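PDB 3U4J: NAD-dependent aldehyde dehydrogenase from Sinorhizobium meliloti, which probably oxidises aldehydes or related oxo compounds, with NAD or NADP as electron acceptor. Local coordinates for residues A[280-285]-A[436-441]; A[365-370]-A[387-392]; A[121-126]-A[171-176]; A[242-247]-A[263-268]. One frame throughout, in Å; residues are numbered along the deposited sequence.

Interaction 1 of 4, residues A[280-285]-A[436-441]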
loop_
_atom_site.group_PDB
_atom_site.type_symbol
_atom_site.label_atom_id
_atom_site.label_comp_id
_atom_site.label_asym_id
_atom_site.label_seq_id
_atom_site.Cartn_x
_atom_site.Cartn_y
_atom_site.Cartn_z
ATOM N N PHE A 280 11.787 -26.179 -20.696
ATOM C CA PHE A 280 12.795 -25.786 -21.662
ATOM C C PHE A 280 13.980 -26.691 -21.580
ATOM O O PHE A 280 14.247 -27.297 -20.532
ATOM C CB PHE A 280 13.209 -24.323 -21.431
ATOM C CG PHE A 280 12.187 -23.364 -21.903
ATOM C CD1 PHE A 280 12.128 -23.000 -23.237
ATOM C CD2 PHE A 280 11.244 -22.834 -21.014
ATOM C CE1 PHE A 280 11.160 -22.098 -23.688
ATOM C CE2 PHE A 280 10.274 -21.936 -21.451
ATOM C CZ PHE A 280 10.244 -21.553 -22.786
ATOM N N ALA A 281 14.697 -26.762 -22.702
ATOM C CA ALA A 281 15.874 -27.606 -22.838
ATOM C C ALA A 281 16.913 -27.370 -21.746
ATOM O O ALA A 281 17.646 -28.288 -21.374
ATOM C CB ALA A 281 16.496 -27.420 -24.237
ATOM N N ASP A 282 16.961 -26.162 -21.186
ATOM C CA ASP A 282 17.954 -25.865 -20.153
ATOM C C ASP A 282 17.428 -26.049 -18.725
ATOM O O ASP A 282 18.044 -25.573 -17.771
ATOM C CB ASP A 282 18.526 -24.448 -20.336
ATOM C CG ASP A 282 17.472 -23.370 -20.211
ATOM O OD1 ASP A 282 16.379 -23.607 -19.629
ATOM O OD2 ASP A 282 17.742 -22.269 -20.715
ATOM N N ALA A 283 16.296 -26.734 -18.567
ATOM C CA ALA A 283 15.772 -27.008 -17.227
ATOM C C ALA A 283 16.642 -28.024 -16.458
ATOM O O ALA A 283 17.435 -28.771 -17.066
ATOM C CB ALA A 283 14.313 -27.477 -17.292
ATOM N N ASP A 284 16.526 -28.022 -15.134
ATOM C CA ASP A 284 17.045 -29.112 -14.312
ATOM C C ASP A 284 16.110 -30.304 -14.578
ATOM O O ASP A 284 14.941 -30.324 -14.159
ATOM C CB ASP A 284 17.068 -28.725 -12.826
ATOM C CG ASP A 284 17.615 -29.847 -11.904
ATOM O OD1 ASP A 284 18.491 -29.557 -11.072
ATOM O OD2 ASP A 284 17.187 -31.014 -11.970
ATOM N N LEU A 285 16.610 -31.284 -15.319
ATOM C CA LEU A 285 15.766 -32.361 -15.809
ATOM C C LEU A 285 15.166 -33.242 -14.709
ATOM O O LEU A 285 13.990 -33.588 -14.783
ATOM C CB LEU A 285 16.540 -33.236 -16.783
ATOM C CG LEU A 285 15.674 -33.924 -17.840
ATOM C CD1 LEU A 285 15.148 -32.872 -18.827
ATOM C CD2 LEU A 285 16.507 -34.952 -18.584
ATOM N N SER A 436 13.083 -23.668 -16.345
ATOM C CA SER A 436 14.227 -23.164 -17.119
ATOM C C SER A 436 15.255 -22.613 -16.143
ATOM O O SER A 436 14.888 -22.142 -15.060
ATOM C CB SER A 436 13.795 -22.084 -18.112
ATOM O OG SER A 436 14.931 -21.502 -18.747
ATOM N N THR A 437 16.543 -22.680 -16.496
ATOM C CA THR A 437 17.593 -22.097 -15.642
ATOM C C THR A 437 17.998 -20.727 -16.199
ATOM O O THR A 437 18.910 -20.077 -15.677
ATOM C CB THR A 437 18.861 -22.987 -15.644
ATOM O OG1 THR A 437 19.113 -23.408 -17.002
ATOM C CG2 THR A 437 18.677 -24.193 -14.733
ATOM N N ASN A 438 17.315 -20.284 -17.256
ATOM C CA ASN A 438 17.677 -19.060 -17.970
ATOM C C ASN A 438 16.848 -17.878 -17.471
ATOM O O ASN A 438 15.619 -17.927 -17.549
ATOM C CB ASN A 438 17.419 -19.260 -19.478
ATOM C CG ASN A 438 17.948 -18.109 -20.350
ATOM O OD1 ASN A 438 18.911 -18.291 -21.123
ATOM N ND2 ASN A 438 17.312 -16.947 -20.270
ATOM N N LEU A 439 17.503 -16.813 -17.005
ATOM C CA LEU A 439 16.777 -15.648 -16.482
ATOM C C LEU A 439 15.716 -15.093 -17.446
ATOM O O LEU A 439 14.562 -14.898 -17.075
ATOM C CB LEU A 439 17.744 -14.525 -16.113
ATOM C CG LEU A 439 17.136 -13.219 -15.567
ATOM C CD1 LEU A 439 16.753 -13.358 -14.119
ATOM C CD2 LEU A 439 18.183 -12.109 -15.705
ATOM N N GLU A 440 16.121 -14.810 -18.675
ATOM C CA GLU A 440 15.238 -14.196 -19.653
ATOM C C GLU A 440 14.087 -15.117 -20.004
ATOM O O GLU A 440 12.930 -14.698 -20.003
ATOM C CB GLU A 440 15.996 -13.846 -20.951
ATOM C CG GLU A 440 15.125 -13.047 -21.945
ATOM C CD GLU A 440 15.834 -12.725 -23.263
ATOM O OE1 GLU A 440 16.976 -13.192 -23.478
ATOM O OE2 GLU A 440 15.240 -12.000 -24.085
ATOM N N THR A 441 14.380 -16.369 -20.327
ATOM C CA THR A 441 13.277 -17.206 -20.792
ATOM C C THR A 441 12.303 -17.582 -19.676
ATOM O O THR A 441 11.119 -17.594 -19.927
ATOM C CB THR A 441 13.687 -18.441 -21.705
ATOM O OG1 THR A 441 13.107 -19.673 -21.246
ATOM C CG2 THR A 441 15.147 -18.544 -21.964
#

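Interaction 2 of 4, residues A[365-370]-A[387-392]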
loop_
_atom_site.group_PDB
_atom_site.type_symbol
_atom_site.label_atom_id
_atom_site.label_comp_id
_atom_site.label_asym_id
_atom_site.label_seq_id
_atom_site.Cartn_x
_atom_site.Cartn_y
_atom_site.Cartn_z
ATOM N N SER A 365 -8.518 -40.036 -31.168
ATOM C CA SER A 365 -7.927 -38.869 -31.802
ATOM C C SER A 365 -6.568 -39.201 -32.419
ATOM O O SER A 365 -6.066 -38.438 -33.212
ATOM C CB SER A 365 -7.736 -37.721 -30.781
ATOM O OG SER A 365 -8.966 -37.187 -30.310
ATOM N N GLY A 366 -5.959 -40.313 -32.018
ATOM C CA GLY A 366 -4.637 -40.705 -32.532
ATOM C C GLY A 366 -3.463 -40.370 -31.630
ATOM O O GLY A 366 -2.320 -40.429 -32.054
ATOM N N ALA A 367 -3.742 -39.987 -30.384
ATOM C CA ALA A 367 -2.680 -39.685 -29.434
ATOM C C ALA A 367 -2.037 -40.990 -28.988
ATOM O O ALA A 367 -2.678 -42.023 -28.955
ATOM C CB ALA A 367 -3.232 -38.919 -28.244
ATOM N N GLU A 368 -0.771 -40.949 -28.624
ATOM C CA GLU A 368 -0.079 -42.193 -28.297
ATOM C C GLU A 368 -0.123 -42.457 -26.786
ATOM O O GLU A 368 0.435 -41.674 -25.999
ATOM C CB GLU A 368 1.355 -42.115 -28.813
ATOM C CG GLU A 368 2.205 -43.362 -28.599
ATOM C CD GLU A 368 3.697 -43.053 -28.771
ATOM O OE1 GLU A 368 4.520 -43.991 -28.745
ATOM O OE2 GLU A 368 4.043 -41.863 -28.895
ATOM N N LEU A 369 -0.802 -43.537 -26.392
ATOM C CA LEU A 369 -0.948 -43.900 -24.990
ATOM C C LEU A 369 0.357 -44.530 -24.543
ATOM O O LEU A 369 0.719 -45.609 -25.026
ATOM C CB LEU A 369 -2.050 -44.942 -24.805
ATOM C CG LEU A 369 -2.997 -44.927 -23.585
ATOM C CD1 LEU A 369 -3.545 -46.337 -23.219
ATOM C CD2 LEU A 369 -2.468 -44.199 -22.350
ATOM N N LEU A 370 1.039 -43.899 -23.596
ATOM C CA LEU A 370 2.325 -44.425 -23.125
ATOM C C LEU A 370 2.209 -45.222 -21.831
ATOM O O LEU A 370 3.068 -46.053 -21.526
ATOM C CB LEU A 370 3.340 -43.295 -22.951
ATOM C CG LEU A 370 3.743 -42.499 -24.190
ATOM C CD1 LEU A 370 4.828 -41.464 -23.827
ATOM C CD2 LEU A 370 4.247 -43.429 -25.300
ATOM N N THR A 387 -1.764 -42.009 -16.046
ATOM C CA THR A 387 -1.908 -42.053 -17.496
ATOM C C THR A 387 -1.134 -40.940 -18.183
ATOM O O THR A 387 -1.202 -39.771 -17.767
ATOM C CB THR A 387 -3.412 -41.987 -17.880
ATOM O OG1 THR A 387 -4.111 -43.082 -17.250
ATOM C CG2 THR A 387 -3.614 -42.027 -19.431
ATOM N N VAL A 388 -0.397 -41.306 -19.234
ATOM C CA VAL A 388 0.365 -40.341 -20.033
ATOM C C VAL A 388 0.091 -40.528 -21.535
ATOM O O VAL A 388 0.178 -41.648 -22.051
ATOM C CB VAL A 388 1.875 -40.467 -19.781
ATOM C CG1 VAL A 388 2.649 -39.494 -20.680
ATOM C CG2 VAL A 388 2.207 -40.245 -18.303
ATOM N N PHE A 389 -0.271 -39.438 -22.210
ATOM C CA PHE A 389 -0.375 -39.397 -23.677
ATOM C C PHE A 389 0.763 -38.582 -24.282
ATOM O O PHE A 389 1.130 -37.512 -23.761
ATOM C CB PHE A 389 -1.679 -38.765 -24.126
ATOM C CG PHE A 389 -2.875 -39.657 -24.020
ATOM C CD1 PHE A 389 -3.108 -40.671 -24.972
ATOM C CD2 PHE A 389 -3.815 -39.448 -23.010
ATOM C CE1 PHE A 389 -4.276 -41.493 -24.899
ATOM C CE2 PHE A 389 -4.974 -40.254 -22.911
ATOM C CZ PHE A 389 -5.203 -41.290 -23.871
ATOM N N ALA A 390 1.312 -39.085 -25.384
ATOM C CA ALA A 390 2.319 -38.371 -26.145
ATOM C C ALA A 390 1.723 -38.048 -27.506
ATOM O O ALA A 390 0.673 -38.581 -27.869
ATOM C CB ALA A 390 3.551 -39.223 -26.300
ATOM N N GLY A 391 2.374 -37.159 -28.257
ATOM C CA GLY A 391 1.900 -36.843 -29.618
ATOM C C GLY A 391 0.578 -36.101 -29.636
ATOM O O GLY A 391 -0.196 -36.192 -30.591
ATOM N N VAL A 392 0.303 -35.355 -28.577
ATOM C CA VAL A 392 -0.962 -34.648 -28.495
ATOM C C VAL A 392 -0.836 -33.355 -29.319
ATOM O O VAL A 392 0.206 -32.696 -29.309
ATOM C CB VAL A 392 -1.397 -34.407 -27.042
ATOM C CG1 VAL A 392 -2.776 -33.749 -27.005
ATOM C CG2 VAL A 392 -1.420 -35.740 -26.267
#

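Interaction 3 of 4, residues A[121-126]-A[171-176]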
loop_
_atom_site.group_PDB
_atom_site.type_symbol
_atom_site.label_atom_id
_atom_site.label_comp_id
_atom_site.label_asym_id
_atom_site.label_seq_id
_atom_site.Cartn_x
_atom_site.Cartn_y
_atom_site.Cartn_z
ATOM N N ARG A 121 -3.213 -35.128 5.898
ATOM C CA ARG A 121 -2.622 -34.616 7.135
ATOM C C ARG A 121 -1.878 -33.304 6.867
ATOM O O ARG A 121 -2.044 -32.343 7.620
ATOM C CB ARG A 121 -1.693 -35.667 7.760
ATOM C CG ARG A 121 -1.016 -35.262 9.062
ATOM C CD ARG A 121 -0.006 -36.351 9.540
ATOM N NE ARG A 121 -0.715 -37.598 9.842
ATOM C CZ ARG A 121 -0.669 -38.709 9.115
ATOM N NH1 ARG A 121 0.101 -38.799 8.035
ATOM N NH2 ARG A 121 -1.376 -39.755 9.498
ATOM N N GLY A 122 -1.083 -33.269 5.791
ATOM C CA GLY A 122 -0.374 -32.030 5.380
ATOM C C GLY A 122 -1.335 -30.895 5.034
ATOM O O GLY A 122 -1.081 -29.724 5.365
ATOM N N GLU A 123 -2.433 -31.222 4.361
ATOM C CA GLU A 123 -3.465 -30.207 4.095
ATOM C C GLU A 123 -4.116 -29.577 5.333
ATOM O O GLU A 123 -4.361 -28.367 5.355
ATOM C CB GLU A 123 -4.537 -30.758 3.168
ATOM C CG GLU A 123 -4.049 -30.891 1.761
ATOM C CD GLU A 123 -5.106 -31.470 0.823
ATOM O OE1 GLU A 123 -6.327 -31.476 1.169
ATOM O OE2 GLU A 123 -4.702 -31.926 -0.273
ATOM N N ILE A 124 -4.431 -30.395 6.331
ATOM C CA ILE A 124 -5.025 -29.876 7.567
ATOM C C ILE A 124 -4.049 -28.897 8.216
ATOM O O ILE A 124 -4.446 -27.831 8.650
ATOM C CB ILE A 124 -5.365 -31.011 8.585
ATOM C CG1 ILE A 124 -6.262 -32.077 7.940
ATOM C CG2 ILE A 124 -6.025 -30.444 9.868
ATOM C CD1 ILE A 124 -7.582 -31.539 7.259
ATOM N N GLY A 125 -2.766 -29.270 8.277
ATOM C CA GLY A 125 -1.717 -28.364 8.780
ATOM C C GLY A 125 -1.634 -27.065 8.002
ATOM O O GLY A 125 -1.504 -25.975 8.575
ATOM N N PHE A 126 -1.688 -27.168 6.684
ATOM C CA PHE A 126 -1.750 -25.984 5.839
ATOM C C PHE A 126 -2.989 -25.108 6.124
ATOM O O PHE A 126 -2.907 -23.884 6.172
ATOM C CB PHE A 126 -1.705 -26.390 4.371
ATOM C CG PHE A 126 -1.465 -25.237 3.442
ATOM C CD1 PHE A 126 -0.183 -24.717 3.274
ATOM C CD2 PHE A 126 -2.515 -24.672 2.728
ATOM C CE1 PHE A 126 0.046 -23.640 2.391
ATOM C CE2 PHE A 126 -2.306 -23.605 1.868
ATOM C CZ PHE A 126 -1.027 -23.081 1.697
ATOM N N TRP A 171 -15.603 -30.830 -4.092
ATOM C CA TRP A 171 -15.260 -32.086 -3.418
ATOM C C TRP A 171 -13.766 -32.424 -3.447
ATOM O O TRP A 171 -13.324 -33.332 -2.757
ATOM C CB TRP A 171 -16.060 -33.230 -4.043
ATOM C CG TRP A 171 -16.053 -33.235 -5.580
ATOM C CD1 TRP A 171 -17.055 -32.792 -6.426
ATOM C CD2 TRP A 171 -14.997 -33.712 -6.427
ATOM N NE1 TRP A 171 -16.670 -32.973 -7.748
ATOM C CE2 TRP A 171 -15.425 -33.554 -7.771
ATOM C CE3 TRP A 171 -13.745 -34.282 -6.181
ATOM C CZ2 TRP A 171 -14.629 -33.930 -8.858
ATOM C CZ3 TRP A 171 -12.962 -34.691 -7.274
ATOM C CH2 TRP A 171 -13.414 -34.506 -8.588
ATOM N N ASN A 172 -12.984 -31.697 -4.225
ATOM C CA ASN A 172 -11.586 -32.089 -4.374
ATOM C C ASN A 172 -10.672 -31.636 -3.242
ATOM O O ASN A 172 -9.755 -32.373 -2.868
ATOM C CB ASN A 172 -11.036 -31.701 -5.744
ATOM C CG ASN A 172 -11.007 -30.177 -5.991
ATOM O OD1 ASN A 172 -11.719 -29.391 -5.342
ATOM N ND2 ASN A 172 -10.186 -29.761 -6.963
ATOM N N PHE A 173 -10.915 -30.439 -2.719
ATOM C CA PHE A 173 -10.134 -29.911 -1.582
ATOM C C PHE A 173 -11.075 -29.216 -0.592
ATOM O O PHE A 173 -11.039 -27.991 -0.448
ATOM C CB PHE A 173 -9.080 -28.898 -2.050
ATOM C CG PHE A 173 -8.017 -29.473 -2.940
ATOM C CD1 PHE A 173 -6.934 -30.149 -2.396
ATOM C CD2 PHE A 173 -8.099 -29.314 -4.314
ATOM C CE1 PHE A 173 -5.923 -30.689 -3.245
ATOM C CE2 PHE A 173 -7.116 -29.842 -5.174
ATOM C CZ PHE A 173 -6.022 -30.519 -4.628
ATOM N N PRO A 174 -11.933 -29.984 0.074
ATOM C CA PRO A 174 -12.993 -29.310 0.830
ATOM C C PRO A 174 -12.453 -28.456 1.959
ATOM O O PRO A 174 -12.890 -27.308 2.100
ATOM C CB PRO A 174 -13.826 -30.456 1.398
ATOM C CG PRO A 174 -13.517 -31.628 0.505
ATOM C CD PRO A 174 -12.044 -31.443 0.168
ATOM N N PHE A 175 -11.503 -28.978 2.733
ATOM C CA PHE A 175 -11.065 -28.238 3.906
ATOM C C PHE A 175 -10.238 -27.036 3.473
ATOM O O PHE A 175 -10.345 -25.931 4.046
ATOM C CB PHE A 175 -10.300 -29.138 4.892
ATOM C CG PHE A 175 -10.328 -28.635 6.330
ATOM C CD1 PHE A 175 -11.527 -28.591 7.052
ATOM C CD2 PHE A 175 -9.158 -28.244 6.975
ATOM C CE1 PHE A 175 -11.559 -28.177 8.378
ATOM C CE2 PHE A 175 -9.180 -27.793 8.331
ATOM C CZ PHE A 175 -10.357 -27.770 9.018
ATOM N N ILE A 176 -9.397 -27.259 2.461
ATOM C CA ILE A 176 -8.539 -26.195 1.948
ATOM C C ILE A 176 -9.341 -25.026 1.444
ATOM O O ILE A 176 -9.070 -23.870 1.803
ATOM C CB ILE A 176 -7.582 -26.713 0.841
ATOM C CG1 ILE A 176 -6.462 -27.556 1.480
ATOM C CG2 ILE A 176 -7.035 -25.551 0.021
ATOM C CD1 ILE A 176 -5.217 -26.764 1.862
HETATM O O HOH W 1 -8.835 -30.167 1.579
#

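Interaction 4 of 4, residues A[242-247]-A[263-268]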
loop_
_atom_site.group_PDB
_atom_site.type_symbol
_atom_site.label_atom_id
_atom_site.label_comp_id
_atom_site.label_asym_id
_atom_site.label_seq_id
_atom_site.Cartn_x
_atom_site.Cartn_y
_atom_site.Cartn_z
ATOM N N ASP A 242 -25.361 -11.087 0.066
ATOM C CA ASP A 242 -24.660 -9.950 -0.558
ATOM C C ASP A 242 -23.636 -10.381 -1.612
ATOM O O ASP A 242 -23.305 -9.623 -2.504
ATOM C CB ASP A 242 -24.009 -9.084 0.527
ATOM C CG ASP A 242 -25.053 -8.535 1.513
ATOM O OD1 ASP A 242 -24.957 -8.813 2.737
ATOM O OD2 ASP A 242 -25.999 -7.866 1.019
HETATM N N MSE A 243 -23.189 -11.621 -1.520
HETATM C CA MSE A 243 -22.141 -12.136 -2.365
HETATM C C MSE A 243 -22.159 -13.640 -2.387
HETATM O O MSE A 243 -22.420 -14.269 -1.364
HETATM C CB MSE A 243 -20.775 -11.689 -1.805
HETATM C CG MSE A 243 -19.618 -12.207 -2.620
HETATM SE SE MSE A 243 -17.958 -11.301 -2.038
HETATM C CE MSE A 243 -16.761 -12.295 -3.272
ATOM N N VAL A 244 -21.848 -14.214 -3.542
ATOM C CA VAL A 244 -21.604 -15.660 -3.657
ATOM C C VAL A 244 -20.163 -15.892 -4.069
ATOM O O VAL A 244 -19.682 -15.290 -5.047
ATOM C CB VAL A 244 -22.494 -16.318 -4.744
ATOM C CG1 VAL A 244 -22.281 -17.813 -4.755
ATOM C CG2 VAL A 244 -23.970 -16.021 -4.462
ATOM N N ALA A 245 -19.482 -16.745 -3.318
ATOM C CA ALA A 245 -18.102 -17.123 -3.605
ATOM C C ALA A 245 -18.164 -18.599 -3.949
ATOM O O ALA A 245 -18.364 -19.424 -3.062
ATOM C CB ALA A 245 -17.235 -16.914 -2.376
ATOM N N PHE A 246 -17.999 -18.919 -5.224
ATOM C CA PHE A 246 -18.155 -20.284 -5.728
ATOM C C PHE A 246 -16.821 -20.817 -6.218
ATOM O O PHE A 246 -16.053 -20.094 -6.889
ATOM C CB PHE A 246 -19.194 -20.314 -6.890
ATOM C CG PHE A 246 -19.244 -21.645 -7.609
ATOM C CD1 PHE A 246 -20.049 -22.694 -7.122
ATOM C CD2 PHE A 246 -18.443 -21.871 -8.733
ATOM C CE1 PHE A 246 -20.085 -23.957 -7.774
ATOM C CE2 PHE A 246 -18.467 -23.110 -9.396
ATOM C CZ PHE A 246 -19.294 -24.160 -8.907
ATOM N N THR A 247 -16.550 -22.078 -5.911
ATOM C CA THR A 247 -15.405 -22.768 -6.427
ATOM C C THR A 247 -15.874 -24.110 -6.990
ATOM O O THR A 247 -16.513 -24.897 -6.288
ATOM C CB THR A 247 -14.329 -22.976 -5.314
ATOM O OG1 THR A 247 -13.997 -21.694 -4.722
ATOM C CG2 THR A 247 -13.061 -23.659 -5.909
ATOM N N THR A 263 -29.576 -9.956 -9.641
ATOM C CA THR A 263 -29.842 -9.031 -8.550
ATOM C C THR A 263 -28.645 -8.185 -8.166
ATOM O O THR A 263 -28.601 -7.646 -7.063
ATOM C CB THR A 263 -30.490 -9.725 -7.306
ATOM O OG1 THR A 263 -29.661 -10.807 -6.857
ATOM C CG2 THR A 263 -31.914 -10.269 -7.663
ATOM N N VAL A 264 -27.696 -8.024 -9.096
ATOM C CA VAL A 264 -26.462 -7.239 -8.830
ATOM C C VAL A 264 -25.683 -7.821 -7.629
ATOM O O VAL A 264 -25.096 -7.104 -6.827
ATOM C CB VAL A 264 -26.734 -5.704 -8.606
ATOM C CG1 VAL A 264 -25.476 -4.883 -8.907
ATOM C CG2 VAL A 264 -27.861 -5.203 -9.475
ATOM N N LYS A 265 -25.691 -9.141 -7.506
ATOM C CA LYS A 265 -25.085 -9.783 -6.346
ATOM C C LYS A 265 -23.610 -9.943 -6.671
ATOM O O LYS A 265 -23.311 -10.390 -7.766
ATOM C CB LYS A 265 -25.762 -11.145 -6.143
ATOM C CG LYS A 265 -25.986 -11.521 -4.687
ATOM C CD LYS A 265 -26.640 -12.897 -4.535
ATOM C CE LYS A 265 -28.115 -12.768 -4.227
ATOM N NZ LYS A 265 -28.402 -11.533 -3.470
ATOM N N ARG A 266 -22.689 -9.553 -5.777
ATOM C CA ARG A 266 -21.257 -9.739 -6.073
ATOM C C ARG A 266 -20.934 -11.239 -6.200
ATOM O O ARG A 266 -21.534 -12.065 -5.535
ATOM C CB ARG A 266 -20.324 -9.078 -5.037
ATOM C CG ARG A 266 -18.846 -9.026 -5.546
ATOM C CD ARG A 266 -17.805 -8.560 -4.514
ATOM N NE ARG A 266 -18.006 -7.178 -4.099
ATOM C CZ ARG A 266 -17.275 -6.551 -3.178
ATOM N NH1 ARG A 266 -16.279 -7.188 -2.550
ATOM N NH2 ARG A 266 -17.543 -5.280 -2.883
ATOM N N VAL A 267 -19.989 -11.583 -7.073
ATOM C CA VAL A 267 -19.607 -12.977 -7.261
ATOM C C VAL A 267 -18.077 -13.097 -7.287
ATOM O O VAL A 267 -17.422 -12.329 -7.965
ATOM C CB VAL A 267 -20.206 -13.506 -8.570
ATOM C CG1 VAL A 267 -19.834 -14.924 -8.784
ATOM C CG2 VAL A 267 -21.757 -13.386 -8.549
ATOM N N GLY A 268 -17.518 -14.022 -6.525
ATOM C CA GLY A 268 -16.131 -14.464 -6.727
ATOM C C GLY A 268 -16.196 -15.887 -7.291
ATOM O O GLY A 268 -16.928 -16.706 -6.771
#

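Interaction 1 of 4, residues A[280-285]-A[436-441]
Asp-282 OD1 accepts two hydrogen bonds from the 436-441 segment. Ser-436 OG donates to Asp-282 OD1 at 2.7 Å on the syn side, 18° out of the carboxylate plane. Thr-437 N, 3.3 Å from Asp-282 OD1, comes instead from above that plane. The site joins two loops that follow neighbouring parallel strands, 275-279 and 431-435, of an alpha/beta sheet, each loop leading into a helix. A type I beta turn from Phe-280 to Ala-283 presents the aspartate, its CG lying between the backbone N and the carbonyl carbon (chi1 62°). Ser-436 OG also accepts from Asn-438 N in an ST turn, so this one hydroxyl links the carboxylate to the residue at the N-cap of helix 439-448. Thr-437 OG1 donates to Asp-282 O over an unusually short 2.5 Å, a length to be read with caution. An alanine in place of this aspartate would probably leave Ser-436 OG and Thr-437 N without their shared acceptor. Backbone bonds from Thr-437 and Leu-439 reach a second subunit, so the 436-441 segment is itself part of a subunit interface. Nearby, the Phe-280 ring has a hydroxyl over one face: Thr-441 OG1 sits 3.5 Å above the ring plane, over its centre.

Interaction 2 of 4, residues A[365-370]-A[387-392]
Leu-369 and Phe-389 face each other as a non-hydrogen-bonded pair, CA atoms 4.7 Å apart, and their side chains lie on the same side of two antiparallel strands. The leucine crosses the ring at a slant: Leu-369 CG comes to 3.9 Å from Phe-389 CE1, while CD2 rides over one face, 4.1 Å above the plane and displaced toward the rim. That same methyl fills the notch between the ring and Thr-387, with Leu-369 CD2 3.8 Å from Thr-387 CG2. Phe-389 CG is anti to its carbonyl carbon (chi1 -77°), a turn that also brings Phe-389 CD1 against the small bump of Ala-367 CB at 3.7 Å. Ile-398 of helix 397-400 and Val-359 and Ile-363 of helix 349-364 pack on the phenylalanine as well.

On the side of Glu-368 and Ala-390, Ala-390 CB is a low knob received between Leu-370 CD1, at 3.6 Å, and the extended Glu-368, whose OE2 lies 3.7 Å from that methyl. Three backbone bonds fix the register: Glu-368 and Ala-390 form a hydrogen-bonded pair, each N donating to the other's O, and Leu-370 N donates to Val-388 O. The arrangement is that of an antiparallel edge, strand 368-371 on strand 383-390, added to a mixed alpha/beta sheet.

Interaction 3 of 4, residues A[121-126]-A[171-176]
Glu-123 turns its CG anti to its own carbonyl carbon (chi1 -73°) and then runs extended, carrying the carboxylate across to the Phe-173 ring, whose CG is likewise anti to its carbonyl carbon (chi1 -64°). The two side chains cross at about a right angle. Glu-123 OE2 meets the ring at its edge, 3.4 Å from Phe-173 CE1, with the carboxylate and ring planes 47° apart. Contact with the positively polarised C-H rim is consistent with a weak electrostatic attraction. The other oxygen, Glu-123 OE1, accepts a hydrogen bond from a water at 2.9 Å, and that water in turn accepts from Ile-176 N, a backbone N-H in the first turn of its helix.

The contact thus lays the side of helix 117-138 against the start of helix 174-187, which follows strand 153-168 in the alpha/beta architecture of the aldehyde dehydrogenase fold. Lys-115 forms a salt bridge with OE1 and Gln-119 bonds to OE2, so both oxygens are held from outside the two segments too. An alanine in place of this glutamate would probably leave the bridging water without its acceptor and Lys-115 without this partner, and open a gap beside Phe-173.

Apolar contacts flank the acid in two directions. Ile-124 CD1 reaches Phe-175 CD2 at 3.7 Å, the side chains crossing nearly perpendicularly, and Leu-105 of helix 102-113 adjoins the isoleucine. Ile-176 crosses the glutamate at about a right angle, Ile-176 CG1 lying 3.9 Å from Glu-123 OE1, and Ile-176 CD1 reaches to 3.5 Å from Phe-126 CD2.

Interaction 4 of 4, residues A[242-247]-A[263-268]
Met-243, present as selenomethionine, and Arg-266 lie side by side on one face of two parallel strands, and their chains cross at a slant. The strands, 243-247 and 266-270, belong to a beta-alpha-beta unit whose connecting helix is 250-261; their segment axes approach to 4.7 Å at an angle of 13°. Met-243 CG is anti to its backbone N (chi1 179°) and the chain stays extended, which carries Met-243 SE alongside the arginine, 3.7 Å from Arg-266 CD. Arg-266 starts in the same way but bends at chi3, and its NH1 bonds to the carbonyl oxygens of Glu-487 and Ser-489. The selenium therefore packs on the aliphatic part of an arginine whose charged end is anchored elsewhere. Leu-476 of the fourth subunit also packs against Arg-266.

The opposite face carries Val-244 and Val-267, with Lys-265 next to them. Val-244 CG2 meets Lys-265 CD obliquely at 4.1 Å. The lysine then bends at chi3 and chi4, and its NZ bonds to Val-241 O and Asp-238 O. Ala-260 of helix 250-261 touches both Lys-265 and Val-267, so this face lies under the crossover helix.

Between the strands, Val-244 N donates to Arg-266 O, Gly-268 N to Val-244 O, and Phe-246 N to Gly-268 O, each at 2.9 Å, while the bond from Arg-266 N to Asp-242 O is weak. The bare backbone of Gly-268 matters for the selenomethionine: a side chain on this glycine would begin tight against the terminal methyl, and Met-243 CE instead lies 3.8 Å from Gly-268 N.

How the interactions relate
Along the chain, interaction 3 closes first and interaction 4 follows; interaction 2 is then nested inside the long loop closed by interaction 1. Interactions 3 and 4 have centres about 24 Å apart and nearest atoms about 6 Å apart; strand 153-168, which leads to helix 174-187 of interaction 3, also pairs with strand 243-247 of interaction 4. Interactions 1 and 2 belong to the other mixed sheet, at its loop ends and at strands 368-371 and 383-390, with centres about 25 Å apart. Interactions 1 and 4 are the most distant pair, about 41 Å between centres, yet both touch other subunits, so each sheet has a contact bordering the tetramer interfaces.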